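Thymidylate synthase 1 (Bacillus subtilis, PDB 1BSP) probably catalyses the reductive methylation of dUMP to dTMP, with 5,10-methylenetetrahydrofolate as methyl donor and reductant, in de novo dTMP synthesis. Local coordinates at residues S52-L57 and E240-W245; L230-E235 and D270-E275. One frame throughout, in Å; residues are numbered along the deposited sequence.

In the fold
Contact 1 joins an early loop to a late strand, contact 2 two late segments; along the chain the four alternate: 52-57, 230-235, 240-245, 270-275. The contact centres lie 20 Å apart, yet the two meet where L57 CD2 approaches Q233 NE2 at 3.3 Å, a packing contact. Strand 243-246 is the next regular element after helix 227-234, beyond a loop. Contact 2 is nearer the predicted ligand sites: between side chains, L230 is about 4 Å from V222, predicted to contact the dUMP shared with the other subunit, and about 7 Å from D183, predicted for that dUMP and the folate. In contact 1, I56 is about 11 Å from N191, likewise predicted for dUMP.

Contact 1. Residues S52-L57 and E240-W245; sequences SEVPIL and EAPELW
V54 packs against P242 and L244 with one methyl for each: CG1 reaches L244 CB at 3.5 Å, while V54 CG2 lies 3.4 Å from the carbonyl oxygen P242 O and also packs on the proline ring, 3.9 Å from P242 CG. In the thymidylate synthase fold this joins the loop between strand 39-49 and helix 64-76 to the start of the two-stranded antiparallel sheet 243-246/261-264. The torsion of V54 accounts for the division of labour. With chi1 at -70°, CG1 stands anti to the carbonyl carbon and faces the strand residue, while CG2, wedged between backbone N and carbonyl carbon, faces the ring and carbonyl of P242. I56, two residues on, supplies the other contact to the proline ring, its CG2 lying 3.6 Å from P242 CD. Thus CG of P242 meets methyls from both V54 and I56. At the loop end of the segment, A241 CB rests alongside the extended side chain of E53, touching it from CB to the carboxylate.

No hydrogen bond crosses between the segments, and their end-to-end directions are 95° apart; the evidence therefore points to a junction of apolar side chains and not to strand pairing. Strand pairing involves the neighbouring strand 261-264, where E243 and W245 make backbone bonds to I264 and K262. L263 of that strand touches both L244 and I56, and helix 188-205 covers the loop through R200 on V54 and F193 on I56. E53 OE2 has a weak hydrogen bond to the chain's first residue, T1 N; the other carboxylate oxygen, E53 OE1, lies 3.5 Å from A241 CB.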
loop_
_atom_site.group_PDB
_atom_site.type_symbol
_atom_site.label_atom_id
_atom_site.label_comp_id
_atom_site.label_asym_id
_atom_site.label_seq_id
_atom_site.Cartn_x
_atom_site.Cartn_y
_atom_site.Cartn_z
ATOM N N SER B 52 13.266 -1.571 18.975
ATOM C CA SER B 52 14.093 -1.510 20.168
ATOM C C SER B 52 13.201 -0.944 21.290
ATOM O O SER B 52 13.603 -0.866 22.450
ATOM C CB SER B 52 15.310 -0.610 19.936
ATOM O OG SER B 52 14.950 0.740 19.683
ATOM N N GLU B 53 11.979 -0.556 20.920
ATOM C CA GLU B 53 10.992 0.011 21.834
ATOM C C GLU B 53 9.626 -0.305 21.257
ATOM O O GLU B 53 9.482 -0.401 20.039
ATOM C CB GLU B 53 11.083 1.545 21.862
ATOM C CG GLU B 53 12.388 2.158 22.333
ATOM C CD GLU B 53 12.330 3.681 22.376
ATOM O OE1 GLU B 53 11.242 4.249 22.148
ATOM O OE2 GLU B 53 13.373 4.318 22.633
ATOM N N VAL B 54 8.624 -0.473 22.112
ATOM C CA VAL B 54 7.270 -0.685 21.611
ATOM C C VAL B 54 6.783 0.725 21.260
ATOM O O VAL B 54 6.818 1.634 22.104
ATOM C CB VAL B 54 6.333 -1.316 22.660
ATOM C CG1 VAL B 54 6.740 -2.744 22.915
ATOM C CG2 VAL B 54 6.362 -0.526 23.947
ATOM N N PRO B 55 6.401 0.949 19.993
ATOM C CA PRO B 55 5.927 2.273 19.578
ATOM C C PRO B 55 4.592 2.611 20.224
ATOM O O PRO B 55 3.555 2.083 19.833
ATOM C CB PRO B 55 5.808 2.128 18.058
ATOM C CG PRO B 55 5.398 0.696 17.893
ATOM C CD PRO B 55 6.318 -0.012 18.877
ATOM N N ILE B 56 4.622 3.456 21.246
ATOM C CA ILE B 56 3.396 3.845 21.918
ATOM C C ILE B 56 3.531 5.292 22.349
ATOM O O ILE B 56 4.647 5.789 22.546
ATOM C CB ILE B 56 3.067 2.902 23.108
ATOM C CG1 ILE B 56 1.596 3.048 23.504
ATOM C CG2 ILE B 56 3.988 3.171 24.295
ATOM C CD1 ILE B 56 1.111 1.965 24.437
ATOM N N LEU B 57 2.398 5.986 22.381
ATOM C CA LEU B 57 2.349 7.394 22.749
ATOM C C LEU B 57 2.384 7.536 24.269
ATOM O O LEU B 57 1.749 6.763 24.990
ATOM C CB LEU B 57 1.065 8.019 22.176
ATOM C CG LEU B 57 0.937 9.530 21.929
ATOM C CD1 LEU B 57 1.957 9.997 20.901
ATOM C CD2 LEU B 57 -0.458 9.837 21.433
ATOM N N GLU B 240 9.885 7.633 28.945
ATOM C CA GLU B 240 10.624 6.520 28.374
ATOM C C GLU B 240 9.618 5.480 27.904
ATOM O O GLU B 240 8.554 5.332 28.501
ATOM C CB GLU B 240 11.552 5.914 29.429
ATOM C CG GLU B 240 12.503 6.921 30.095
ATOM C CD GLU B 240 13.494 7.563 29.120
ATOM O OE1 GLU B 240 13.763 6.981 28.047
ATOM O OE2 GLU B 240 14.017 8.655 29.433
ATOM N N ALA B 241 9.938 4.783 26.822
ATOM C CA ALA B 241 9.035 3.765 26.298
ATOM C C ALA B 241 8.907 2.621 27.278
ATOM O O ALA B 241 9.910 2.124 27.785
ATOM C CB ALA B 241 9.552 3.237 24.991
ATOM N N PRO B 242 7.676 2.150 27.514
ATOM C CA PRO B 242 7.419 1.048 28.441
ATOM C C PRO B 242 7.878 -0.287 27.858
ATOM O O PRO B 242 8.375 -0.358 26.730
ATOM C CB PRO B 242 5.902 1.092 28.593
ATOM C CG PRO B 242 5.465 1.484 27.213
ATOM C CD PRO B 242 6.420 2.609 26.891
ATOM N N GLU B 243 7.685 -1.350 28.623
ATOM C CA GLU B 243 8.075 -2.671 28.183
ATOM C C GLU B 243 6.814 -3.495 27.997
ATOM O O GLU B 243 5.891 -3.414 28.806
ATOM C CB GLU B 243 8.998 -3.319 29.217
ATOM C CG GLU B 243 9.766 -4.519 28.684
ATOM C CD GLU B 243 10.803 -5.052 29.662
ATOM O OE1 GLU B 243 11.532 -4.237 30.277
ATOM O OE2 GLU B 243 10.895 -6.294 29.802
ATOM N N LEU B 244 6.741 -4.228 26.895
ATOM C CA LEU B 244 5.586 -5.064 26.627
ATOM C C LEU B 244 5.997 -6.493 26.915
ATOM O O LEU B 244 7.022 -6.957 26.418
ATOM C CB LEU B 244 5.158 -4.940 25.164
ATOM C CG LEU B 244 4.045 -5.883 24.700
ATOM C CD1 LEU B 244 2.762 -5.579 25.434
ATOM C CD2 LEU B 244 3.839 -5.747 23.213
ATOM N N TRP B 245 5.220 -7.174 27.748
ATOM C CA TRP B 245 5.502 -8.556 28.089
ATOM C C TRP B 245 4.479 -9.456 27.423
ATOM O O TRP B 245 3.274 -9.220 27.531
ATOM C CB TRP B 245 5.437 -8.748 29.609
ATOM C CG TRP B 245 5.448 -10.192 30.045
ATOM C CD1 TRP B 245 6.545 -10.955 30.314
ATOM C CD2 TRP B 245 4.309 -11.045 30.245
ATOM N NE1 TRP B 245 6.162 -12.226 30.664
ATOM C CE2 TRP B 245 4.797 -12.306 30.632
ATOM C CE3 TRP B 245 2.925 -10.858 30.132
ATOM C CZ2 TRP B 245 3.953 -13.384 30.909
ATOM C CZ3 TRP B 245 2.079 -11.934 30.408
ATOM C CH2 TRP B 245 2.599 -13.177 30.791
#

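Contact 2. Residues L230-E235 and D270-E275; sequences LKIQME and DKLLFE
The amide nitrogen Q233 NE2 is hydrogen-bonded to T59 OG1, outside the two segments, while the rest of the Q233 side chain meets L272 and F274. L272 divides its contacts between its two methyls. CD1 lies against the aliphatic part of Q233, 3.3 Å from CB and 3.8 Å from CG, while L272 CD2 is 4.0 Å from I232 CG2. The side chains of I232 and L272 lie alongside, running in opposite senses, whereas Q233 and L272 cross at a slant.

F274 makes the second set of contacts. L230 CD1 approaches the ring obliquely, 3.6 Å from F274 CE1 and 3.8 Å from CZ. Q233 OE1 also comes near F274 CZ, at 4.0 Å, with the amide and ring planes turned 41° apart.

In the thymidylate synthase fold the loop following strand 261-264 runs over helix 227-234, on the side that carries L230 and Q233, three residues apart. Its backbone is extended, so L272 and F274 both point to the helix and the intervening L273 does not. Backbone bonding of M234 N to L230 O at 3.0 Å belongs to the helix that presents this side.

Q233 holds its CG anti to the backbone N (chi1 178°) and continues extended, which brings OE1 near F274, with NE2 on the other branch of the amide. On the other segment, the F274 ring meets H226 edge-to-face, and at the segment's end E275 OE1 takes a salt bridge from R225 NH1 and a hydrogen bond with S32 OG.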
loop_
_atom_site.group_PDB
_atom_site.type_symbol
_atom_site.label_atom_id
_atom_site.label_comp_id
_atom_site.label_asym_id
_atom_site.label_seq_id
_atom_site.Cartn_x
_atom_site.Cartn_y
_atom_site.Cartn_z
ATOM N N LEU B 230 -3.786 19.299 20.182
ATOM C CA LEU B 230 -2.619 18.682 19.559
ATOM C C LEU B 230 -1.435 19.596 19.833
ATOM O O LEU B 230 -0.320 19.140 20.060
ATOM C CB LEU B 230 -2.834 18.524 18.047
ATOM C CG LEU B 230 -2.982 17.123 17.438
ATOM C CD1 LEU B 230 -3.781 16.202 18.335
ATOM C CD2 LEU B 230 -3.625 17.233 16.065
ATOM N N LYS B 231 -1.701 20.896 19.820
ATOM C CA LYS B 231 -0.686 21.902 20.092
ATOM C C LYS B 231 -0.185 21.709 21.520
ATOM O O LYS B 231 1.024 21.725 21.775
ATOM C CB LYS B 231 -1.288 23.302 19.929
ATOM C CG LYS B 231 -1.167 23.890 18.535
ATOM C CD LYS B 231 0.270 24.299 18.291
ATOM C CE LYS B 231 0.469 25.009 16.965
ATOM N NZ LYS B 231 1.871 25.533 16.891
ATOM N N ILE B 232 -1.128 21.512 22.439
ATOM C CA ILE B 232 -0.841 21.302 23.857
ATOM C C ILE B 232 0.020 20.050 24.036
ATOM O O ILE B 232 1.123 20.104 24.588
ATOM C CB ILE B 232 -2.163 21.126 24.653
ATOM C CG1 ILE B 232 -2.940 22.438 24.688
ATOM C CG2 ILE B 232 -1.888 20.626 26.064
ATOM C CD1 ILE B 232 -4.295 22.316 25.365
ATOM N N GLN B 233 -0.502 18.934 23.544
ATOM C CA GLN B 233 0.144 17.633 23.601
ATOM C C GLN B 233 1.586 17.664 23.093
ATOM O O GLN B 233 2.457 17.011 23.655
ATOM C CB GLN B 233 -0.697 16.639 22.796
ATOM C CG GLN B 233 -0.162 15.239 22.698
ATOM C CD GLN B 233 -1.126 14.316 21.979
ATOM O OE1 GLN B 233 -2.006 14.766 21.247
ATOM N NE2 GLN B 233 -0.963 13.019 22.181
ATOM N N MET B 234 1.852 18.444 22.056
ATOM C CA MET B 234 3.204 18.516 21.529
ATOM C C MET B 234 4.173 19.105 22.549
ATOM O O MET B 234 5.311 18.658 22.652
ATOM C CB MET B 234 3.240 19.325 20.236
ATOM C CG MET B 234 2.720 18.583 19.019
ATOM S SD MET B 234 3.062 19.464 17.483
ATOM C CE MET B 234 4.856 19.303 17.410
ATOM N N GLU B 235 3.706 20.081 23.319
ATOM C CA GLU B 235 4.530 20.737 24.331
ATOM C C GLU B 235 4.689 19.911 25.614
ATOM O O GLU B 235 5.403 20.321 26.536
ATOM C CB GLU B 235 3.946 22.115 24.670
ATOM C CG GLU B 235 4.580 23.284 23.909
ATOM C CD GLU B 235 5.485 24.152 24.786
ATOM O OE1 GLU B 235 5.888 23.702 25.883
ATOM O OE2 GLU B 235 5.793 25.294 24.378
ATOM N N ASP B 270 -1.510 13.610 31.113
ATOM C CA ASP B 270 -2.903 13.734 31.547
ATOM C C ASP B 270 -3.930 13.629 30.418
ATOM O O ASP B 270 -3.591 13.689 29.240
ATOM C CB ASP B 270 -3.105 15.048 32.311
ATOM C CG ASP B 270 -2.327 15.096 33.617
ATOM O OD1 ASP B 270 -2.382 14.114 34.390
ATOM O OD2 ASP B 270 -1.671 16.131 33.875
ATOM N N LYS B 271 -5.199 13.520 30.788
ATOM C CA LYS B 271 -6.265 13.384 29.804
ATOM C C LYS B 271 -6.476 14.618 28.922
ATOM O O LYS B 271 -6.595 15.740 29.424
ATOM C CB LYS B 271 -7.573 13.022 30.511
ATOM C CG LYS B 271 -8.658 12.484 29.596
ATOM C CD LYS B 271 -9.855 12.012 30.400
ATOM C CE LYS B 271 -10.924 11.412 29.494
ATOM N NZ LYS B 271 -12.218 11.148 30.205
ATOM N N LEU B 272 -6.496 14.392 27.608
ATOM C CA LEU B 272 -6.734 15.433 26.605
ATOM C C LEU B 272 -8.024 15.006 25.914
ATOM O O LEU B 272 -8.130 13.856 25.487
ATOM C CB LEU B 272 -5.617 15.454 25.564
ATOM C CG LEU B 272 -4.273 16.116 25.854
ATOM C CD1 LEU B 272 -3.364 15.921 24.663
ATOM C CD2 LEU B 272 -4.466 17.594 26.120
ATOM N N LEU B 273 -9.007 15.897 25.811
ATOM C CA LEU B 273 -10.277 15.541 25.169
ATOM C C LEU B 273 -10.294 15.876 23.677
ATOM O O LEU B 273 -9.684 16.853 23.247
ATOM C CB LEU B 273 -11.448 16.224 25.881
ATOM C CG LEU B 273 -11.589 15.927 27.379
ATOM C CD1 LEU B 273 -12.619 16.851 27.986
ATOM C CD2 LEU B 273 -11.978 14.477 27.611
ATOM N N PHE B 274 -10.961 15.037 22.887
ATOM C CA PHE B 274 -11.061 15.237 21.439
ATOM C C PHE B 274 -12.458 14.900 20.963
ATOM O O PHE B 274 -12.897 13.762 21.094
ATOM C CB PHE B 274 -10.068 14.343 20.684
ATOM C CG PHE B 274 -8.643 14.713 20.897
ATOM C CD1 PHE B 274 -8.072 15.756 20.183
ATOM C CD2 PHE B 274 -7.863 14.020 21.811
ATOM C CE1 PHE B 274 -6.743 16.109 20.370
ATOM C CE2 PHE B 274 -6.526 14.365 22.011
ATOM C CZ PHE B 274 -5.966 15.413 21.285
ATOM N N GLU B 275 -13.131 15.885 20.379
ATOM C CA GLU B 275 -14.481 15.699 19.863
ATOM C C GLU B 275 -14.530 14.606 18.810
ATOM O O GLU B 275 -13.659 14.527 17.930
ATOM C CB GLU B 275 -15.005 16.991 19.240
ATOM C CG GLU B 275 -16.035 17.720 20.070
ATOM C CD GLU B 275 -16.702 18.830 19.290
ATOM O OE1 GLU B 275 -17.638 18.520 18.523
ATOM O OE2 GLU B 275 -16.285 20.001 19.433
#